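Long-range contacts in CRISPR-associated protein, Cse2 family (Meiothermus ruber, PDB 3WA8), which probably serves as the CasB (Cse2) subunit of a type I-E CRISPR surveillance complex, binding G-rich crRNA sequence and stabilising the R-loop: residues A[113-118]-A[187-191]; A[26-30]-A[41-45]; A[106-112]-A[158-164]. All coordinates share one frame. Numbering follows the deposited sequence.

Contact 1 (A[113-118]-A[187-191])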
loop_
_atom_site.group_PDB
_atom_site.type_symbol
_atom_site.label_atom_id
_atom_site.label_comp_id
_atom_site.label_asym_id
_atom_site.label_seq_id
_atom_site.Cartn_x
_atom_site.Cartn_y
_atom_site.Cartn_z
ATOM N N ILE A 113 6.193 4.873 6.110
ATOM C CA ILE A 113 7.206 5.716 5.508
ATOM C C ILE A 113 8.020 6.455 6.579
ATOM O O ILE A 113 9.257 6.596 6.456
ATOM C CB ILE A 113 6.609 6.664 4.452
ATOM C CG1 ILE A 113 6.222 5.874 3.210
ATOM C CG2 ILE A 113 7.614 7.752 4.018
ATOM C CD1 ILE A 113 5.117 6.510 2.421
ATOM N N ALA A 114 7.343 6.901 7.634
ATOM C CA ALA A 114 8.042 7.587 8.705
ATOM C C ALA A 114 9.038 6.643 9.343
ATOM O O ALA A 114 10.159 7.038 9.671
ATOM C CB ALA A 114 7.083 8.089 9.724
ATOM N N GLN A 115 8.637 5.386 9.507
ATOM C CA GLN A 115 9.497 4.387 10.124
ATOM C C GLN A 115 10.763 4.224 9.290
ATOM O O GLN A 115 11.869 4.093 9.835
ATOM C CB GLN A 115 8.758 3.056 10.269
ATOM C CG GLN A 115 7.865 2.993 11.471
ATOM C CD GLN A 115 7.061 1.725 11.539
ATOM O OE1 GLN A 115 6.417 1.334 10.576
ATOM N NE2 GLN A 115 7.063 1.093 12.694
ATOM N N LEU A 116 10.585 4.242 7.967
ATOM C CA LEU A 116 11.685 4.148 7.033
ATOM C C LEU A 116 12.568 5.393 7.167
ATOM O O LEU A 116 13.802 5.293 7.309
ATOM C CB LEU A 116 11.133 4.006 5.633
ATOM C CG LEU A 116 12.099 4.290 4.509
ATOM C CD1 LEU A 116 13.138 3.183 4.419
ATOM C CD2 LEU A 116 11.337 4.427 3.238
ATOM N N TYR A 117 11.929 6.558 7.165
ATOM C CA TYR A 117 12.611 7.820 7.364
ATOM C C TYR A 117 13.520 7.786 8.583
ATOM O O TYR A 117 14.694 8.143 8.490
ATOM C CB TYR A 117 11.559 8.895 7.507
ATOM C CG TYR A 117 12.046 10.268 7.854
ATOM C CD1 TYR A 117 12.818 10.997 6.965
ATOM C CD2 TYR A 117 11.687 10.859 9.049
ATOM C CE1 TYR A 117 13.242 12.268 7.269
ATOM C CE2 TYR A 117 12.114 12.131 9.371
ATOM C CZ TYR A 117 12.889 12.836 8.474
ATOM O OH TYR A 117 13.312 14.106 8.778
ATOM N N LEU A 118 12.990 7.338 9.719
ATOM C CA LEU A 118 13.753 7.324 10.974
ATOM C C LEU A 118 14.857 6.278 10.957
ATOM O O LEU A 118 15.918 6.480 11.540
ATOM C CB LEU A 118 12.836 7.093 12.174
ATOM C CG LEU A 118 11.814 8.180 12.529
ATOM C CD1 LEU A 118 10.585 7.560 13.153
ATOM C CD2 LEU A 118 12.378 9.263 13.441
ATOM N N PHE A 187 2.719 10.540 9.154
ATOM C CA PHE A 187 4.157 10.711 9.061
ATOM C C PHE A 187 4.679 11.640 10.156
ATOM O O PHE A 187 5.549 11.261 10.945
ATOM C CB PHE A 187 4.523 11.274 7.698
ATOM C CG PHE A 187 6.003 11.460 7.489
ATOM C CD1 PHE A 187 6.768 10.450 6.894
ATOM C CD2 PHE A 187 6.628 12.642 7.858
ATOM C CE1 PHE A 187 8.141 10.594 6.695
ATOM C CE2 PHE A 187 8.015 12.798 7.654
ATOM C CZ PHE A 187 8.772 11.769 7.077
ATOM N N TYR A 188 4.164 12.856 10.226
ATOM C CA TYR A 188 4.760 13.790 11.166
ATOM C C TYR A 188 4.436 13.465 12.606
ATOM O O TYR A 188 5.195 13.784 13.503
ATOM C CB TYR A 188 4.461 15.233 10.774
ATOM C CG TYR A 188 5.246 15.612 9.529
ATOM C CD1 TYR A 188 6.619 15.832 9.603
ATOM C CD2 TYR A 188 4.628 15.699 8.270
ATOM C CE1 TYR A 188 7.359 16.154 8.482
ATOM C CE2 TYR A 188 5.369 16.026 7.124
ATOM C CZ TYR A 188 6.741 16.248 7.246
ATOM O OH TYR A 188 7.523 16.563 6.154
ATOM N N ARG A 189 3.334 12.760 12.812
ATOM C CA ARG A 189 2.965 12.271 14.128
ATOM C C ARG A 189 3.937 11.203 14.655
ATOM O O ARG A 189 4.312 11.231 15.830
ATOM C CB ARG A 189 1.559 11.711 14.088
ATOM C CG ARG A 189 0.890 11.733 15.412
ATOM C CD ARG A 189 -0.558 11.361 15.292
ATOM N NE ARG A 189 -1.343 12.155 16.222
ATOM C CZ ARG A 189 -2.407 11.719 16.882
ATOM N NH1 ARG A 189 -2.835 10.463 16.718
ATOM N NH2 ARG A 189 -3.035 12.551 17.719
ATOM N N THR A 190 4.347 10.282 13.785
ATOM C CA THR A 190 5.340 9.268 14.107
ATOM C C THR A 190 6.714 9.854 14.411
ATOM O O THR A 190 7.326 9.510 15.404
ATOM C CB THR A 190 5.492 8.292 12.947
ATOM O OG1 THR A 190 4.247 7.631 12.704
ATOM C CG2 THR A 190 6.538 7.256 13.248
ATOM N N VAL A 191 7.206 10.725 13.542
ATOM C CA VAL A 191 8.487 11.409 13.750
ATOM C C VAL A 191 8.546 12.132 15.115
ATOM O O VAL A 191 9.483 11.960 15.909
ATOM C CB VAL A 191 8.747 12.404 12.600
ATOM C CG1 VAL A 191 9.944 13.263 12.892
ATOM C CG2 VAL A 191 8.946 11.670 11.309
#

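Contact 2 (A[26-30]-A[41-45])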
loop_
_atom_site.group_PDB
_atom_site.type_symbol
_atom_site.label_atom_id
_atom_site.label_comp_id
_atom_site.label_asym_id
_atom_site.label_seq_id
_atom_site.Cartn_x
_atom_site.Cartn_y
_atom_site.Cartn_z
ATOM N N ASP A 26 -0.060 -17.402 -10.267
ATOM C CA ASP A 26 -0.770 -16.146 -10.054
ATOM C C ASP A 26 0.208 -15.064 -9.663
ATOM O O ASP A 26 0.146 -13.932 -10.199
ATOM C CB ASP A 26 -1.805 -16.254 -8.956
ATOM C CG ASP A 26 -2.875 -17.263 -9.269
ATOM O OD1 ASP A 26 -3.369 -17.217 -10.429
ATOM O OD2 ASP A 26 -3.228 -18.082 -8.365
ATOM N N LEU A 27 1.133 -15.398 -8.751
ATOM C CA LEU A 27 2.043 -14.376 -8.216
ATOM C C LEU A 27 2.945 -13.838 -9.336
ATOM O O LEU A 27 3.209 -12.618 -9.418
ATOM C CB LEU A 27 2.832 -14.925 -7.035
ATOM C CG LEU A 27 1.959 -15.491 -5.922
ATOM C CD1 LEU A 27 2.752 -16.393 -5.019
ATOM C CD2 LEU A 27 1.330 -14.375 -5.123
ATOM N N ALA A 28 3.357 -14.745 -10.228
ATOM C CA ALA A 28 4.179 -14.369 -11.357
ATOM C C ALA A 28 3.443 -13.344 -12.207
ATOM O O ALA A 28 4.017 -12.305 -12.520
ATOM C CB ALA A 28 4.591 -15.582 -12.172
ATOM N N ARG A 29 2.175 -13.620 -12.534
ATOM C CA ARG A 29 1.349 -12.692 -13.289
ATOM C C ARG A 29 1.160 -11.358 -12.562
ATOM O O ARG A 29 1.418 -10.277 -13.147
ATOM C CB ARG A 29 0.002 -13.277 -13.554
ATOM C CG ARG A 29 -0.001 -14.316 -14.617
ATOM C CD ARG A 29 -1.426 -14.545 -15.149
ATOM N NE ARG A 29 -1.263 -14.742 -16.560
ATOM C CZ ARG A 29 -1.423 -13.803 -17.472
ATOM N NH1 ARG A 29 -1.851 -12.593 -17.148
ATOM N NH2 ARG A 29 -1.178 -14.094 -18.729
ATOM N N MET A 30 0.745 -11.443 -11.290
ATOM C CA MET A 30 0.540 -10.247 -10.450
ATOM C C MET A 30 1.786 -9.361 -10.469
ATOM O O MET A 30 1.684 -8.140 -10.617
ATOM C CB MET A 30 0.181 -10.618 -9.009
ATOM C CG MET A 30 -1.186 -11.289 -8.815
ATOM S SD MET A 30 -1.339 -11.945 -7.114
ATOM C CE MET A 30 -2.844 -12.897 -7.203
ATOM N N VAL A 41 -3.910 -9.810 -17.014
ATOM C CA VAL A 41 -5.105 -10.280 -16.362
ATOM C C VAL A 41 -4.837 -11.501 -15.492
ATOM O O VAL A 41 -4.154 -12.431 -15.929
ATOM C CB VAL A 41 -6.118 -10.587 -17.440
ATOM C CG1 VAL A 41 -7.331 -11.233 -16.872
ATOM C CG2 VAL A 41 -6.446 -9.302 -18.158
ATOM N N VAL A 42 -5.368 -11.501 -14.268
ATOM C CA VAL A 42 -5.246 -12.665 -13.375
ATOM C C VAL A 42 -6.618 -13.170 -12.895
ATOM O O VAL A 42 -7.298 -12.478 -12.103
ATOM C CB VAL A 42 -4.379 -12.340 -12.124
ATOM C CG1 VAL A 42 -4.270 -13.568 -11.248
ATOM C CG2 VAL A 42 -3.002 -11.840 -12.505
ATOM N N PRO A 43 -7.027 -14.385 -13.324
ATOM C CA PRO A 43 -8.407 -14.851 -13.072
ATOM C C PRO A 43 -8.778 -14.668 -11.623
ATOM O O PRO A 43 -9.821 -14.109 -11.325
ATOM C CB PRO A 43 -8.358 -16.331 -13.417
ATOM C CG PRO A 43 -7.313 -16.436 -14.437
ATOM C CD PRO A 43 -6.244 -15.400 -14.041
ATOM N N LEU A 44 -7.901 -15.100 -10.729
ATOM C CA LEU A 44 -8.066 -14.849 -9.302
ATOM C C LEU A 44 -8.603 -13.444 -8.950
ATOM O O LEU A 44 -9.638 -13.296 -8.266
ATOM C CB LEU A 44 -6.728 -15.062 -8.594
ATOM C CG LEU A 44 -6.869 -15.372 -7.104
ATOM C CD1 LEU A 44 -7.800 -16.594 -6.881
ATOM C CD2 LEU A 44 -5.510 -15.593 -6.469
ATOM N N VAL A 45 -7.895 -12.424 -9.423
ATOM C CA VAL A 45 -8.248 -11.034 -9.146
ATOM C C VAL A 45 -9.526 -10.661 -9.854
ATOM O O VAL A 45 -10.442 -10.127 -9.224
ATOM C CB VAL A 45 -7.132 -10.114 -9.600
ATOM C CG1 VAL A 45 -7.586 -8.673 -9.573
ATOM C CG2 VAL A 45 -5.883 -10.360 -8.732
#

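Contact 3 (A[106-112]-A[158-164])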
loop_
_atom_site.group_PDB
_atom_site.type_symbol
_atom_site.label_atom_id
_atom_site.label_comp_id
_atom_site.label_asym_id
_atom_site.label_seq_id
_atom_site.Cartn_x
_atom_site.Cartn_y
_atom_site.Cartn_z
ATOM N N ARG A 106 -1.048 4.446 12.512
ATOM C CA ARG A 106 -0.004 3.414 12.394
ATOM C C ARG A 106 -0.285 2.506 11.215
ATOM O O ARG A 106 0.621 2.047 10.515
ATOM C CB ARG A 106 0.094 2.579 13.662
ATOM C CG ARG A 106 0.350 3.383 14.932
ATOM C CD ARG A 106 0.282 2.513 16.222
ATOM N NE ARG A 106 0.551 3.355 17.391
ATOM C CZ ARG A 106 1.771 3.640 17.854
ATOM N NH1 ARG A 106 2.854 3.119 17.268
ATOM N NH2 ARG A 106 1.910 4.437 18.917
ATOM N N ARG A 107 -1.570 2.283 10.984
ATOM C CA ARG A 107 -2.021 1.394 9.934
ATOM C C ARG A 107 -1.959 1.982 8.518
ATOM O O ARG A 107 -2.222 1.273 7.549
ATOM C CB ARG A 107 -3.405 0.821 10.283
ATOM C CG ARG A 107 -3.326 -0.321 11.301
ATOM C CD ARG A 107 -4.686 -0.906 11.662
ATOM N NE ARG A 107 -4.570 -2.158 12.427
ATOM C CZ ARG A 107 -4.418 -3.374 11.887
ATOM N NH1 ARG A 107 -4.364 -3.526 10.564
ATOM N NH2 ARG A 107 -4.325 -4.449 12.676
ATOM N N THR A 108 -1.552 3.243 8.395
ATOM C CA THR A 108 -1.472 3.914 7.093
ATOM C C THR A 108 -0.049 3.960 6.534
ATOM O O THR A 108 0.915 3.891 7.276
ATOM C CB THR A 108 -1.959 5.368 7.184
ATOM O OG1 THR A 108 -0.897 6.187 7.699
ATOM C CG2 THR A 108 -3.189 5.497 8.059
ATOM N N LEU A 109 0.094 4.118 5.229
ATOM C CA LEU A 109 1.420 4.045 4.645
ATOM C C LEU A 109 2.321 5.189 5.144
ATOM O O LEU A 109 3.566 5.068 5.178
ATOM C CB LEU A 109 1.350 4.028 3.126
ATOM C CG LEU A 109 2.614 3.378 2.556
ATOM C CD1 LEU A 109 2.580 1.880 2.855
ATOM C CD2 LEU A 109 2.828 3.653 1.058
ATOM N N GLY A 110 1.688 6.297 5.524
ATOM C CA GLY A 110 2.401 7.396 6.141
ATOM C C GLY A 110 3.216 6.868 7.312
ATOM O O GLY A 110 4.427 7.137 7.428
ATOM N N HIS A 111 2.581 6.082 8.176
ATOM C CA HIS A 111 3.335 5.547 9.306
ATOM C C HIS A 111 4.512 4.672 8.833
ATOM O O HIS A 111 5.622 4.782 9.380
ATOM C CB HIS A 111 2.441 4.834 10.314
ATOM C CG HIS A 111 3.198 4.099 11.378
ATOM N ND1 HIS A 111 3.635 4.702 12.536
ATOM C CD2 HIS A 111 3.584 2.803 11.462
ATOM C CE1 HIS A 111 4.252 3.812 13.289
ATOM N NE2 HIS A 111 4.244 2.653 12.654
ATOM N N ALA A 112 4.286 3.830 7.818
ATOM C CA ALA A 112 5.355 2.944 7.341
ATOM C C ALA A 112 6.523 3.804 6.847
ATOM O O ALA A 112 7.689 3.537 7.187
ATOM C CB ALA A 112 4.865 1.994 6.267
ATOM N N ILE A 158 9.819 -3.311 8.856
ATOM C CA ILE A 158 8.672 -2.425 8.725
ATOM C C ILE A 158 7.484 -3.091 8.050
ATOM O O ILE A 158 7.582 -3.569 6.920
ATOM C CB ILE A 158 9.036 -1.182 7.929
ATOM C CG1 ILE A 158 10.063 -0.373 8.713
ATOM C CG2 ILE A 158 7.785 -0.346 7.622
ATOM C CD1 ILE A 158 10.635 0.770 7.958
ATOM N N ARG A 159 6.360 -3.115 8.752
ATOM C CA ARG A 159 5.149 -3.740 8.248
ATOM C C ARG A 159 4.393 -2.786 7.348
ATOM O O ARG A 159 4.250 -1.645 7.706
ATOM C CB ARG A 159 4.259 -4.150 9.425
ATOM C CG ARG A 159 2.842 -4.507 9.032
ATOM C CD ARG A 159 2.188 -5.495 9.983
ATOM N NE ARG A 159 0.829 -5.801 9.543
ATOM C CZ ARG A 159 -0.127 -6.284 10.331
ATOM N NH1 ARG A 159 0.100 -6.557 11.614
ATOM N NH2 ARG A 159 -1.325 -6.503 9.829
ATOM N N ILE A 160 3.907 -3.255 6.198
ATOM C CA ILE A 160 2.990 -2.465 5.359
ATOM C C ILE A 160 1.611 -3.079 5.440
ATOM O O ILE A 160 1.441 -4.232 5.028
ATOM C CB ILE A 160 3.381 -2.482 3.864
ATOM C CG1 ILE A 160 4.584 -1.576 3.610
ATOM C CG2 ILE A 160 2.223 -2.028 2.995
ATOM C CD1 ILE A 160 5.290 -1.874 2.317
ATOM N N TYR A 161 0.625 -2.346 5.954
ATOM C CA TYR A 161 -0.717 -2.905 6.016
ATOM C C TYR A 161 -1.401 -2.841 4.644
ATOM O O TYR A 161 -1.965 -1.812 4.249
ATOM C CB TYR A 161 -1.546 -2.261 7.116
ATOM C CG TYR A 161 -0.886 -2.295 8.467
ATOM C CD1 TYR A 161 -1.313 -3.176 9.462
ATOM C CD2 TYR A 161 0.155 -1.433 8.779
ATOM C CE1 TYR A 161 -0.705 -3.197 10.754
ATOM C CE2 TYR A 161 0.773 -1.448 10.058
ATOM C CZ TYR A 161 0.337 -2.332 11.022
ATOM O OH TYR A 161 0.936 -2.318 12.244
ATOM N N TRP A 162 -1.350 -3.941 3.902
ATOM C CA TRP A 162 -1.923 -3.948 2.562
ATOM C C TRP A 162 -3.406 -3.610 2.466
ATOM O O TRP A 162 -3.799 -2.832 1.597
ATOM C CB TRP A 162 -1.630 -5.245 1.872
ATOM C CG TRP A 162 -0.190 -5.529 1.878
ATOM C CD1 TRP A 162 0.468 -6.346 2.739
ATOM C CD2 TRP A 162 0.801 -4.987 0.989
ATOM N NE1 TRP A 162 1.810 -6.373 2.431
ATOM C CE2 TRP A 162 2.046 -5.539 1.370
ATOM C CE3 TRP A 162 0.755 -4.104 -0.103
ATOM C CZ2 TRP A 162 3.238 -5.240 0.706
ATOM C CZ3 TRP A 162 1.943 -3.808 -0.767
ATOM C CH2 TRP A 162 3.166 -4.385 -0.356
ATOM N N SER A 163 -4.244 -4.141 3.338
ATOM C CA SER A 163 -5.649 -3.823 3.176
ATOM C C SER A 163 -5.899 -2.320 3.353
ATOM O O SER A 163 -6.641 -1.701 2.580
ATOM C CB SER A 163 -6.528 -4.666 4.086
ATOM O OG SER A 163 -6.384 -4.239 5.407
ATOM N N GLU A 164 -5.251 -1.715 4.346
ATOM C CA GLU A 164 -5.387 -0.268 4.502
ATOM C C GLU A 164 -4.803 0.448 3.274
ATOM O O GLU A 164 -5.385 1.435 2.808
ATOM C CB GLU A 164 -4.785 0.238 5.818
ATOM C CG GLU A 164 -5.747 0.225 7.020
ATOM C CD GLU A 164 -5.790 -1.134 7.812
ATOM O OE1 GLU A 164 -5.332 -2.187 7.276
ATOM O OE2 GLU A 164 -6.301 -1.145 8.974
HETATM O O HOH W 1 -2.733 -6.971 13.211
#

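Contact 1 (A[113-118]-A[187-191])
A helix-helix packing interface within an all-helical fold is at work here: helix 109-119 meets the long C-terminal helix 178-197, the axes of the two segments passing 8.9 Å apart at a signed crossing angle of -43°. At the closest point of the backbones lies the small A114, its CA 5.0 Å from the CA of F187. A114 CB rests 3.6 Å from T190 CB and 3.7 Å from F187 CD1. F187 has the most surface covered by the other segment, and its ring reaches A114, I113 and Y117 while also stacking on F130 of helix 124-135, so that a third helix joins the core. The rings of Y117 and F187 meet obliquely, with planes at 48° and centroids 5.2 Å apart. No hydrogen bond joins the segments; T190 OG1 instead hydrogen-bonds H111 ND1, a turn before A114 in helix 109-119, and A186 O of its own helix. One helical turn beyond F187, V191 CG2 packs 3.6 Å from Y117 CD2.

Contact 2 (A[26-30]-A[41-45])
Two short helices joined by a connection illustrate how a helix-loop-helix closes on itself near the N terminus of a helical protein: residues 26-30 of helix 24-32 face the start of helix 43-49, where V42 holds the N-cap position. V42, with the largest covered area of the contact (68 Å²) and chi1 in the t well, sends CG2 to 3.5 Å from R29 CB and 4.1 Å from M30 CG, while CG1 comes within 3.8 Å of D26 OD1. M30 starts sideways to 41-45, but an m, t, t conformation extends the thioether chain until M30 CE lies 3.9 Å from L44 CD2 and 4.2 Å from V45 CG2, and the same side chain touches A69 of helix 59-72. L44, a t, p rotamer, brings CD2 within 3.9 Å of both M30 CE and D26 OD2. D26 is an m rotamer whose OD2 accepts a hydrogen bond from the backbone N of T23, just before helix 24-32. At the exposed margin R29 adopts m, t and then an off-well chi3 of 142°, bending its guanidinium toward the connection, where it forms a salt bridge with E40; R29 NH1 ends 2.6 Å from V41 O.

Contact 3 (A[106-112]-A[158-164])
R107 and E164 form a salt bridge, with R107 NH1 3.5 Å from E164 OE2 and a weak hydrogen bond along the same line. It joins the turn before helix 109-119 to the first turn of helix 162-170, so this all-helical fold is tied at two helix N termini, with T108 and Y161 in the N-cap positions. E164 OE1 also receives a weak hydrogen bond from S163 OG. The neighbouring guanidinium of R159 carries like charge, R159 NH2 standing 4.3 Å from R107 NH1, and one water accepts hydrogen bonds from R159 NH1 at 3.3 Å and, weakly, from R107 NH2 at 3.0 Å. The side chain of R159 comes to about 4 Å from a bound mercury (II) ion. Y161 packs against R107: the arginine lies along one face of its ring, making a CH-pi contact with CG 4.0 Å from the ring centroid, while Y161 CE1 lies over a face of the guanidinium. Further inward the interface becomes apolar. The extended residues I158 and I160 run past helix 109-119, and both touch I152 of helix 141-154. A112 CB approaches I158 CG2 at 4.0 Å, and L109 CD1 meets I160 CG2 at 3.9 Å.

How the contacts relate
Read from the N terminus, contact 2 comes first, closing a loop with ten intervening residues and joining helix 24-32 to helix 43-49 before either other contact opens. Contact 3 opens at 106-112 and contact 1 at 113-118, consecutive segments, the first running from the end of helix 102-106 through a turn into helix 109-119. Contact 3 closes at 158-164 and contact 1 at 187-191, so the two cross. Helix 109-119 is thus shared, tied at its start to the entry of helix 162-170 and farther along to helix 178-197. The two also touch where L116 packs on I158. Contact 2 lies on the opposite side of the chain's centre from contact 1, their centres about 33 Å apart.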